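Local coordinates for cupin domain-containing protein (Rhodopseudomonas palustris, PDB 3LAG) that is of unknown function but folds as a small metal-binding cupin, with a nickel ion held by three histidines in the crystal, at residues E9-N14 against V19-L24; G56-A61 against R80-A85. One frame throughout, in Å; residues are numbered along the deposited sequence. Where two conformers were deposited one is given.

Contact 1 of 2, residues E9-N14 against V19-L24; sequences EIQIDN and VTEWRL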
loop_
_atom_site.group_PDB
_atom_site.type_symbol
_atom_site.label_atom_id
_atom_site.label_comp_id
_atom_site.label_asym_id
_atom_site.label_seq_id
_atom_site.Cartn_x
_atom_site.Cartn_y
_atom_site.Cartn_z
ATOM N N GLU B 9 11.341 5.417 5.029
ATOM C CA GLU B 9 12.098 4.886 3.903
ATOM C C GLU B 9 11.287 5.111 2.635
ATOM O O GLU B 9 10.135 4.665 2.527
ATOM C CB GLU B 9 12.371 3.392 4.059
ATOM C CG GLU B 9 13.136 2.813 2.878
ATOM C CD GLU B 9 12.751 1.373 2.538
ATOM O OE1 GLU B 9 11.833 0.816 3.183
ATOM O OE2 GLU B 9 13.368 0.801 1.610
ATOM N N ILE B 10 11.881 5.814 1.680
ATOM C CA ILE B 10 11.216 6.043 0.405
ATOM C C ILE B 10 11.436 4.824 -0.484
ATOM O O ILE B 10 12.545 4.577 -0.949
ATOM C CB ILE B 10 11.687 7.348 -0.262
ATOM C CG1 ILE B 10 11.311 8.545 0.621
ATOM C CG2 ILE B 10 11.057 7.518 -1.632
ATOM C CD1 ILE B 10 11.941 9.864 0.225
ATOM N N GLN B 11 10.382 4.044 -0.689
ATOM C CA GLN B 11 10.479 2.796 -1.439
ATOM C C GLN B 11 10.393 3.012 -2.939
ATOM O O GLN B 11 11.013 2.282 -3.721
ATOM C CB GLN B 11 9.386 1.828 -1.008
ATOM C CG GLN B 11 9.533 1.337 0.415
ATOM C CD GLN B 11 8.573 0.223 0.723
ATOM O OE1 GLN B 11 7.691 -0.084 -0.072
ATOM N NE2 GLN B 11 8.726 -0.380 1.890
ATOM N N ILE B 12 9.582 3.994 -3.333
ATOM C CA ILE B 12 9.343 4.281 -4.743
ATOM C C ILE B 12 9.257 5.781 -4.867
ATOM O O ILE B 12 8.626 6.455 -4.042
ATOM C CB ILE B 12 7.989 3.702 -5.224
ATOM C CG1 ILE B 12 7.974 2.177 -5.130
ATOM C CG2 ILE B 12 7.677 4.173 -6.644
ATOM C CD1 ILE B 12 6.599 1.584 -5.297
ATOM N N ASP B 13 9.864 6.332 -5.906
ATOM C CA ASP B 13 9.694 7.750 -6.147
ATOM C C ASP B 13 9.875 8.007 -7.639
ATOM O O ASP B 13 10.964 7.777 -8.190
ATOM C CB ASP B 13 10.696 8.574 -5.334
ATOM C CG ASP B 13 10.384 10.055 -5.352
ATOM O OD1 ASP B 13 9.183 10.419 -5.362
ATOM O OD2 ASP B 13 11.341 10.865 -5.380
ATOM N N ASN B 14 8.813 8.470 -8.293
ATOM C CA ASN B 14 8.854 8.718 -9.729
ATOM C C ASN B 14 7.926 9.869 -10.100
ATOM O O ASN B 14 7.389 10.550 -9.232
ATOM C CB ASN B 14 8.576 7.431 -10.527
ATOM C CG ASN B 14 7.177 6.881 -10.307
ATOM O OD1 ASN B 14 6.229 7.633 -10.224
ATOM N ND2 ASN B 14 7.047 5.562 -10.229
ATOM N N VAL B 19 6.137 6.552 -2.618
ATOM C CA VAL B 19 5.719 5.599 -1.596
ATOM C C VAL B 19 6.744 5.601 -0.473
ATOM O O VAL B 19 7.911 5.300 -0.708
ATOM C CB VAL B 19 5.571 4.182 -2.171
ATOM C CG1 VAL B 19 5.107 3.250 -1.082
ATOM C CG2 VAL B 19 4.579 4.174 -3.327
ATOM N N THR B 20 6.300 5.970 0.727
ATOM C CA THR B 20 7.156 6.025 1.905
ATOM C C THR B 20 6.648 5.094 2.984
ATOM O O THR B 20 5.471 5.127 3.345
ATOM C CB THR B 20 7.203 7.445 2.501
ATOM O OG1 THR B 20 7.575 8.373 1.477
ATOM C CG2 THR B 20 8.209 7.538 3.643
ATOM N N GLU B 21 7.550 4.264 3.490
ATOM C CA GLU B 21 7.269 3.429 4.646
ATOM C C GLU B 21 7.600 4.197 5.919
ATOM O O GLU B 21 8.731 4.656 6.099
ATOM C CB GLU B 21 8.102 2.151 4.587
ATOM C CG GLU B 21 7.908 1.232 5.771
ATOM C CD GLU B 21 8.789 0.006 5.672
ATOM O OE1 GLU B 21 9.637 -0.042 4.754
ATOM O OE2 GLU B 21 8.632 -0.914 6.498
ATOM N N TRP B 22 6.606 4.332 6.795
ATOM C CA TRP B 22 6.779 4.989 8.085
ATOM C C TRP B 22 6.781 3.961 9.200
ATOM O O TRP B 22 5.905 3.102 9.264
ATOM C CB TRP B 22 5.665 6.021 8.331
ATOM C CG TRP B 22 5.828 7.239 7.482
ATOM C CD1 TRP B 22 5.248 7.489 6.267
ATOM C CD2 TRP B 22 6.657 8.369 7.767
ATOM N NE1 TRP B 22 5.663 8.710 5.782
ATOM C CE2 TRP B 22 6.521 9.274 6.690
ATOM C CE3 TRP B 22 7.496 8.709 8.836
ATOM C CZ2 TRP B 22 7.200 10.489 6.647
ATOM C CZ3 TRP B 22 8.168 9.922 8.793
ATOM C CH2 TRP B 22 8.013 10.798 7.706
ATOM N N ARG B 23 7.783 4.052 10.068
ATOM C CA ARG B 23 7.864 3.207 11.253
ATOM C C ARG B 23 8.002 4.101 12.464
ATOM O O ARG B 23 8.948 4.887 12.569
ATOM C CB ARG B 23 9.054 2.251 11.159
ATOM C CG ARG B 23 8.841 1.159 10.148
ATOM C CD ARG B 23 10.026 0.205 10.068
ATOM N NE ARG B 23 9.697 -0.950 9.244
ATOM C CZ ARG B 23 9.176 -2.082 9.707
ATOM N NH1 ARG B 23 8.931 -2.240 11.001
ATOM N NH2 ARG B 23 8.914 -3.071 8.870
ATOM N N LEU B 24 7.045 3.992 13.376
ATOM C CA LEU B 24 7.048 4.802 14.585
ATOM C C LEU B 24 7.214 3.920 15.807
ATOM O O LEU B 24 6.280 3.226 16.222
ATOM C CB LEU B 24 5.764 5.623 14.710
ATOM C CG LEU B 24 5.773 6.980 14.011
ATOM C CD1 LEU B 24 5.734 6.826 12.507
ATOM C CD2 LEU B 24 4.594 7.799 14.503
#
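Glu9 and Glu21 both carry CG trans to the backbone N (chi1 179° and 178°). Their paired positions put both side chains on the face that also carries Ile12 and Val19, and the torsions bring the OE1 ends together. Glu21 runs on extended, while Glu9 bends at chi2. Glu21 has two conformers, and what follows for its carboxylate holds for one of them. In it the OE1 atoms of Glu9 and Glu21 lie 2.8 Å apart, with the carboxylate planes 45° apart; so close a pair of acceptors is doubtful. In the same conformer Arg23 NE reaches Glu21 OE2 at 2.9 Å from above the carboxylate plane. Gln11 NE2 adds a weak bond to Glu21 OE1 at 3.0 Å; its amide is turned nearly perpendicular to the carboxylate.

Glu9, Gln11, Ile12, Val19 and Glu21 all meet the second subunit, so this side of the hairpin belongs to the subunit interface. Arg67 of the second subunit forms a salt bridge with Glu9 and a long, weak ion pair with Glu21. The Gln11 amide is tied to Ser68 and Gly66 of that subunit, and Ser68 also packs on Ile12 and Val19.

The backbones pair antiparallel. Glu9 and Glu21 exchange two hydrogen bonds, and Ile10 faces Thr20 in a non-hydrogen-bonded pair. Gln11 and Ile12 then both face Val19, which makes a classic beta bulge. Val19 O takes Gln11 N at 2.8 Å and, weakly, Ile12 N at 3.4 Å. Val19 N returns a bond to Ile12 O. Ile12 and Val19 lie side by side and point the same way, with CD1 of Ile12 3.8 Å from CG2 of Val19.

The hairpin of strands 4-13 and 17-24 forms part of the cupin sheet. Strand 87-94 flanks strand 17-24 on its other edge.

Contact 2 of 2, residues G56-A61 against R80-A85; sequences GTRSLA and RNESTA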
loop_
_atom_site.group_PDB
_atom_site.type_symbol
_atom_site.label_atom_id
_atom_site.label_comp_id
_atom_site.label_asym_id
_atom_site.label_seq_id
_atom_site.Cartn_x
_atom_site.Cartn_y
_atom_site.Cartn_z
ATOM N N GLY B 56 -3.493 21.686 18.882
ATOM C CA GLY B 56 -2.895 20.979 19.994
ATOM C C GLY B 56 -3.736 19.845 20.540
ATOM O O GLY B 56 -3.250 19.053 21.350
ATOM N N THR B 57 -4.994 19.753 20.110
ATOM C CA THR B 57 -5.836 18.635 20.539
ATOM C C THR B 57 -5.424 17.347 19.832
ATOM O O THR B 57 -4.856 17.381 18.742
ATOM C CB THR B 57 -7.368 18.902 20.381
ATOM O OG1 THR B 57 -7.709 19.069 19.000
ATOM C CG2 THR B 57 -7.781 20.147 21.158
ATOM N N ARG B 58 -5.713 16.223 20.477
ATOM C CA ARG B 58 -5.240 14.924 20.025
ATOM C C ARG B 58 -6.371 13.938 19.846
ATOM O O ARG B 58 -7.365 13.968 20.580
ATOM C CB ARG B 58 -4.260 14.334 21.041
ATOM C CG ARG B 58 -2.966 15.097 21.180
ATOM C CD ARG B 58 -2.055 14.427 22.196
ATOM N NE ARG B 58 -0.730 15.038 22.210
ATOM C CZ ARG B 58 0.376 14.416 22.601
ATOM N NH1 ARG B 58 0.320 13.155 23.014
ATOM N NH2 ARG B 58 1.540 15.055 22.576
ATOM N N SER B 59 -6.185 13.040 18.892
ATOM C CA SER B 59 -7.104 11.939 18.680
ATOM C C SER B 59 -6.271 10.710 18.347
ATOM O O SER B 59 -5.079 10.813 18.067
ATOM C CB SER B 59 -8.089 12.260 17.556
ATOM O OG SER B 59 -7.409 12.532 16.343
ATOM N N LEU B 60 -6.919 9.552 18.309
ATOM C CA LEU B 60 -6.214 8.288 18.163
ATOM C C LEU B 60 -6.765 7.494 16.977
ATOM O O LEU B 60 -7.744 6.751 17.117
ATOM C CB LEU B 60 -6.364 7.486 19.452
ATOM C CG LEU B 60 -5.489 6.253 19.653
ATOM C CD1 LEU B 60 -4.019 6.611 19.511
ATOM C CD2 LEU B 60 -5.758 5.643 21.021
ATOM N N ALA B 61 -6.152 7.678 15.807
ATOM C CA ALA B 61 -6.597 7.008 14.593
ATOM C C ALA B 61 -6.507 5.499 14.785
ATOM O O ALA B 61 -5.473 4.963 15.230
ATOM C CB ALA B 61 -5.758 7.445 13.402
ATOM N N ARG B 80 2.057 10.705 16.212
ATOM C CA ARG B 80 2.864 10.174 17.297
ATOM C C ARG B 80 2.444 8.778 17.684
ATOM O O ARG B 80 1.315 8.358 17.426
ATOM C CB ARG B 80 2.729 11.066 18.523
ATOM C CG ARG B 80 2.925 12.533 18.208
ATOM C CD ARG B 80 2.794 13.390 19.444
ATOM N NE ARG B 80 3.883 13.193 20.393
ATOM C CZ ARG B 80 4.994 13.927 20.434
ATOM N NH1 ARG B 80 5.923 13.680 21.348
ATOM N NH2 ARG B 80 5.184 14.907 19.565
ATOM N N ASN B 81 3.356 8.069 18.337
ATOM C CA ASN B 81 3.040 6.770 18.885
ATOM C C ASN B 81 3.105 6.788 20.408
ATOM O O ASN B 81 4.195 6.789 20.993
ATOM C CB ASN B 81 3.976 5.714 18.318
ATOM C CG ASN B 81 3.567 4.317 18.706
ATOM O OD1 ASN B 81 2.577 4.116 19.423
ATOM N ND2 ASN B 81 4.318 3.334 18.222
ATOM N N GLU B 82 1.930 6.832 21.037
ATOM C CA GLU B 82 1.841 6.791 22.492
ATOM C C GLU B 82 1.437 5.397 22.975
ATOM O O GLU B 82 1.130 5.204 24.153
ATOM C CB GLU B 82 0.859 7.844 23.013
ATOM C CG GLU B 82 1.101 9.259 22.481
ATOM C CD GLU B 82 2.422 9.862 22.914
ATOM O OE1 GLU B 82 3.061 9.311 23.834
ATOM O OE2 GLU B 82 2.824 10.898 22.336
ATOM N N SER B 83 1.440 4.437 22.055
ATOM C CA SER B 83 1.106 3.058 22.372
ATOM C C SER B 83 2.372 2.274 22.689
ATOM O O SER B 83 3.487 2.814 22.642
ATOM C CB SER B 83 0.359 2.401 21.202
ATOM O OG SER B 83 1.241 1.901 20.200
ATOM N N THR B 84 2.207 0.996 23.012
ATOM C CA THR B 84 3.345 0.145 23.342
ATOM C C THR B 84 3.885 -0.629 22.144
ATOM O O THR B 84 4.906 -1.303 22.259
ATOM C CB THR B 84 2.988 -0.869 24.445
ATOM O OG1 THR B 84 2.103 -1.863 23.911
ATOM C CG2 THR B 84 2.318 -0.165 25.610
ATOM N N ALA B 85 3.200 -0.522 21.006
ATOM C CA ALA B 85 3.528 -1.294 19.806
ATOM C C ALA B 85 4.037 -0.391 18.688
ATOM O O ALA B 85 3.535 0.714 18.496
ATOM C CB ALA B 85 2.307 -2.055 19.329
#
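Arg58 reaches from strand 58-61 to Arg80 and Glu82. Its CB points toward the 80-85 segment, and CG stands trans to the carbonyl carbon (chi1 -66°). From CG to NE the chain is extended, which carries the guanidinium to Arg80 and Glu82. CZ then lies 4.1 Å from Arg80 CD, which sits over one face of the Arg58 group. NH2 comes over a face of the Arg80 guanidinium, 3.7 Å from Arg80 NE, with the two planes 31° apart. NH1 meets Glu82 OE2 at 3.4 Å in a weak, bent salt bridge, and the two side chains cross at about a right angle.

Glu82 OE2 also accepts from Arg80 NE at 3.2 Å. That bond is straighter, at 159°, and lies in the guanidinium plane of Arg80. Arg80 NH2 pairs with Asp78 on strand 76-80. Farther along, Asn81 OD1 accepts from Ser83 N, an Asx turn, and also from Ser83 OG.

One carboxylate oxygen thus serves two arginines, and its negative charge probably holds the two guanidinium groups together. With little surface buried and a long bond from Arg58, this surface link is likely a modest electrostatic tie between strand 58-63 and the loop.

How the contacts relate
The centres of contact 1 and contact 2 are 21 Å apart, on opposite sides of the chain's centre. They come in series along the chain: the hairpin of contact 1 closes before residues 56-61 begin. Both reach the same mixed sheet of the cupin fold. Contact 1 joins strands 4-13 and 17-24 and lies at the subunit interface. Contact 2 ties strand 58-63 to the loop between strands 76-80 and 87-94, on the surface of one chain. The two regions are joined where strand 17-24 ends: Leu24 O lies 2.8 Å from Asn81 ND2, a probable hydrogen bond, and Leu24 CD2 packs on Arg80.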